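Local coordinates for protein cystathionine gamma-lyase (Saccharomyces cerevisiae, PDB 1N8P) that belongs to the Cys/Met metabolism family of pyridoxal-5'-phosphate-dependent enzymes and holds that cofactor in pockets of a four-chain assembly, at residues 50-55 against 230-235. Residues are numbered along the deposited sequence; the frame is centred on the assembly and turned at random.
Sequences SRSQNP and LQNAIG
The guanidinium of Arg51 meets the side-chain amide of Asn232 edge on: Asn232 CG lies in the guanidinium plane, 3.9 Å from Arg51 NH1, and the two flat groups are turned 63° apart, which excludes a stack. The backbone Asn232 O comes to the guanidinium obliquely. This pairing joins the loop leading into helix 55-67 to the C-terminal end of helix 221-234, in a Cys/Met metabolism PLP-dependent enzyme of the aminotransferase-like fold type I, beside a cofactor at the subunit interface. One weak hydrogen bond crosses between the segments, Arg51 NH1 to Asn232 O, at 3.3 Å and with an N-H...O angle of only 125°.

Arg51 is extended through its first torsions, then bends at chi3 (46°), which brings NH1 to the helix end. Its NE makes a long, weak ion pair with a PLP phosphate oxygen, and Arg108 of the second subunit, a like charge, approaches NH1. Asn232 O, at the C-terminal end of the helix, would probably help to stabilise the positive charge.

Helix 221-234 ends at Ile234; Gly235, the next residue, has positive phi yet still donates its N to Gln231 O at 2.9 Å. Gly235 O accepts a hydrogen bond from Ser78 of the second subunit, which lines a PLP pocket, while Arg51 CD packs 4.3 Å from Gly235 CA. On the loop side, Asn54 occupies the N-cap position of helix 55-67, and Arg57 of that helix bonds to Arg51 O. Asn232 OD1 reaches the loop backbone, 3.2 Å from Ser52 CA.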
ATOM      1  N   SER A  50      11.699  14.157   4.231  1.00 67.71           N
ATOM      2  CA  SER A  50      10.400  13.584   4.579  1.00 68.85           C
ATOM      3  C   SER A  50       9.854  14.036   5.946  1.00 70.00           C
ATOM      4  O   SER A  50       8.750  14.613   6.043  1.00 70.00           O
ATOM      5  CB  SER A  50      10.490  12.053   4.544  1.00 63.39           C
ATOM      6  OG  SER A  50       9.340  11.456   5.127  1.00 61.88           O
ATOM      7  N   ARG A  51      10.639  13.768   6.990  1.00 70.00           N
ATOM      8  CA  ARG A  51      10.266  14.097   8.363  1.00 68.92           C
ATOM      9  C   ARG A  51       9.933  15.568   8.553  1.00 69.11           C
ATOM     10  O   ARG A  51       8.855  15.917   9.056  1.00 65.08           O
ATOM     11  CB  ARG A  51      11.379  13.677   9.326  1.00 61.73           C
ATOM     12  CG  ARG A  51      11.055  13.961  10.770  1.00 64.69           C
ATOM     13  CD  ARG A  51      11.822  13.019  11.662  1.00 66.88           C
ATOM     14  NE  ARG A  51      13.217  12.929  11.242  1.00 70.00           N
ATOM     15  CZ  ARG A  51      14.047  13.971  11.148  1.00 70.00           C
ATOM     16  NH1 ARG A  51      13.629  15.197  11.447  1.00 70.00           N
ATOM     17  NH2 ARG A  51      15.302  13.791  10.755  1.00 70.00           N
ATOM     18  N   SER A  52      10.857  16.430   8.147  1.00 68.85           N
ATOM     19  CA  SER A  52      10.627  17.862   8.269  1.00 68.42           C
ATOM     20  C   SER A  52       9.365  18.250   7.511  1.00 66.70           C
ATOM     21  O   SER A  52       8.746  19.276   7.821  1.00 63.93           O
ATOM     22  CB  SER A  52      11.807  18.657   7.720  1.00 70.00           C
ATOM     23  OG  SER A  52      11.556  20.050   7.857  1.00 70.00           O
ATOM     24  N   GLN A  53       9.000  17.434   6.519  1.00 63.84           N
ATOM     25  CA  GLN A  53       7.793  17.660   5.713  1.00 65.79           C
ATOM     26  C   GLN A  53       7.794  16.865   4.418  1.00 65.74           C
ATOM     27  O   GLN A  53       8.837  16.729   3.776  1.00 69.47           O
ATOM     28  CB  GLN A  53       7.635  19.148   5.362  1.00 66.72           C
ATOM     29  CG  GLN A  53       6.534  19.473   4.336  1.00 62.39           C
ATOM     30  CD  GLN A  53       5.141  19.338   4.894  1.00 62.96           C
ATOM     31  OE1 GLN A  53       4.702  18.245   5.239  1.00 69.61           O
ATOM     32  NE2 GLN A  53       4.435  20.451   4.991  1.00 58.34           N
ATOM     33  N   ASN A  54       6.619  16.348   4.050  1.00 61.65           N
ATOM     34  CA  ASN A  54       6.415  15.594   2.810  1.00 54.02           C
ATOM     35  C   ASN A  54       5.012  15.934   2.310  1.00 48.75           C
ATOM     36  O   ASN A  54       4.109  16.168   3.104  1.00 55.97           O
ATOM     37  CB  ASN A  54       6.522  14.086   3.048  1.00 61.13           C
ATOM     38  CG  ASN A  54       5.223  13.474   3.568  1.00 65.47           C
ATOM     39  OD1 ASN A  54       5.057  13.286   4.776  1.00 70.00           O
ATOM     40  ND2 ASN A  54       4.295  13.163   2.657  1.00 57.39           N
ATOM     41  N   PRO A  55       4.802  15.941   0.995  1.00 38.49           N
ATOM     42  CA  PRO A  55       3.500  16.268   0.397  1.00 38.70           C
ATOM     43  C   PRO A  55       2.221  15.670   0.996  1.00 43.07           C
ATOM     44  O   PRO A  55       1.226  16.381   1.248  1.00 38.31           O
ATOM     45  CB  PRO A  55       3.683  15.871  -1.068  1.00 37.42           C
ATOM     46  CG  PRO A  55       4.701  14.782  -0.994  1.00 37.88           C
ATOM     47  CD  PRO A  55       5.689  15.322   0.002  1.00 36.83           C
ATOM     48  N   LEU A 230       8.624  20.688  18.110  1.00 49.06           N
ATOM     49  CA  LEU A 230       8.594  19.411  18.828  1.00 51.62           C
ATOM     50  C   LEU A 230       8.359  18.254  17.847  1.00 54.81           C
ATOM     51  O   LEU A 230       9.037  17.217  17.914  1.00 52.68           O
ATOM     52  CB  LEU A 230       7.473  19.410  19.874  1.00 45.95           C
ATOM     53  CG  LEU A 230       7.696  20.221  21.148  1.00 44.98           C
ATOM     54  CD1 LEU A 230       6.401  20.405  21.878  1.00 40.48           C
ATOM     55  CD2 LEU A 230       8.693  19.501  22.044  1.00 47.39           C
ATOM     56  N   GLN A 231       7.413  18.453  16.927  1.00 52.56           N
ATOM     57  CA  GLN A 231       7.060  17.447  15.927  1.00 54.72           C
ATOM     58  C   GLN A 231       8.295  16.990  15.173  1.00 58.42           C
ATOM     59  O   GLN A 231       8.632  15.804  15.165  1.00 59.25           O
ATOM     60  CB  GLN A 231       6.046  18.013  14.924  1.00 50.65           C
ATOM     61  CG  GLN A 231       5.586  17.036  13.843  1.00 45.79           C
ATOM     62  CD  GLN A 231       5.141  17.760  12.584  1.00 50.50           C
ATOM     63  OE1 GLN A 231       4.181  17.366  11.929  1.00 50.45           O
ATOM     64  NE2 GLN A 231       5.854  18.830  12.234  1.00 54.78           N
ATOM     65  N   ASN A 232       8.973  17.941  14.542  1.00 59.07           N
ATOM     66  CA  ASN A 232      10.155  17.617  13.772  1.00 54.88           C
ATOM     67  C   ASN A 232      11.247  16.989  14.629  1.00 53.18           C
ATOM     68  O   ASN A 232      11.968  16.105  14.179  1.00 58.04           O
ATOM     69  CB  ASN A 232      10.686  18.874  13.101  1.00 54.31           C
ATOM     70  CG  ASN A 232      11.941  18.619  12.322  1.00 57.69           C
ATOM     71  OD1 ASN A 232      11.882  18.198  11.175  1.00 65.63           O
ATOM     72  ND2 ASN A 232      13.096  18.861  12.944  1.00 61.88           N
ATOM     73  N   ALA A 233      11.348  17.424  15.876  1.00 54.14           N
ATOM     74  CA  ALA A 233      12.399  16.944  16.772  1.00 58.54           C
ATOM     75  C   ALA A 233      12.124  15.649  17.506  1.00 57.32           C
ATOM     76  O   ALA A 233      13.059  14.908  17.807  1.00 59.98           O
ATOM     77  CB  ALA A 233      12.782  18.051  17.804  1.00 57.67           C
ATOM     78  N   ILE A 234      10.865  15.382  17.835  1.00 54.98           N
ATOM     79  CA  ILE A 234      10.548  14.139  18.537  1.00 53.43           C
ATOM     80  C   ILE A 234      10.273  13.046  17.508  1.00 55.07           C
ATOM     81  O   ILE A 234      10.434  11.866  17.796  1.00 60.84           O
ATOM     82  CB  ILE A 234       9.307  14.279  19.427  1.00 52.28           C
ATOM     83  CG1 ILE A 234       8.078  14.539  18.535  1.00 54.74           C
ATOM     84  CG2 ILE A 234       9.541  15.371  20.479  1.00 48.85           C
ATOM     85  CD1 ILE A 234       6.746  14.403  19.222  1.00 54.32           C
ATOM     86  N   GLY A 235       9.843  13.452  16.315  1.00 55.24           N
ATOM     87  CA  GLY A 235       9.565  12.508  15.243  1.00 51.39           C
ATOM     88  C   GLY A 235       8.296  11.658  15.295  1.00 51.17           C
ATOM     89  O   GLY A 235       8.151  10.716  14.520  1.00 50.48           O
TER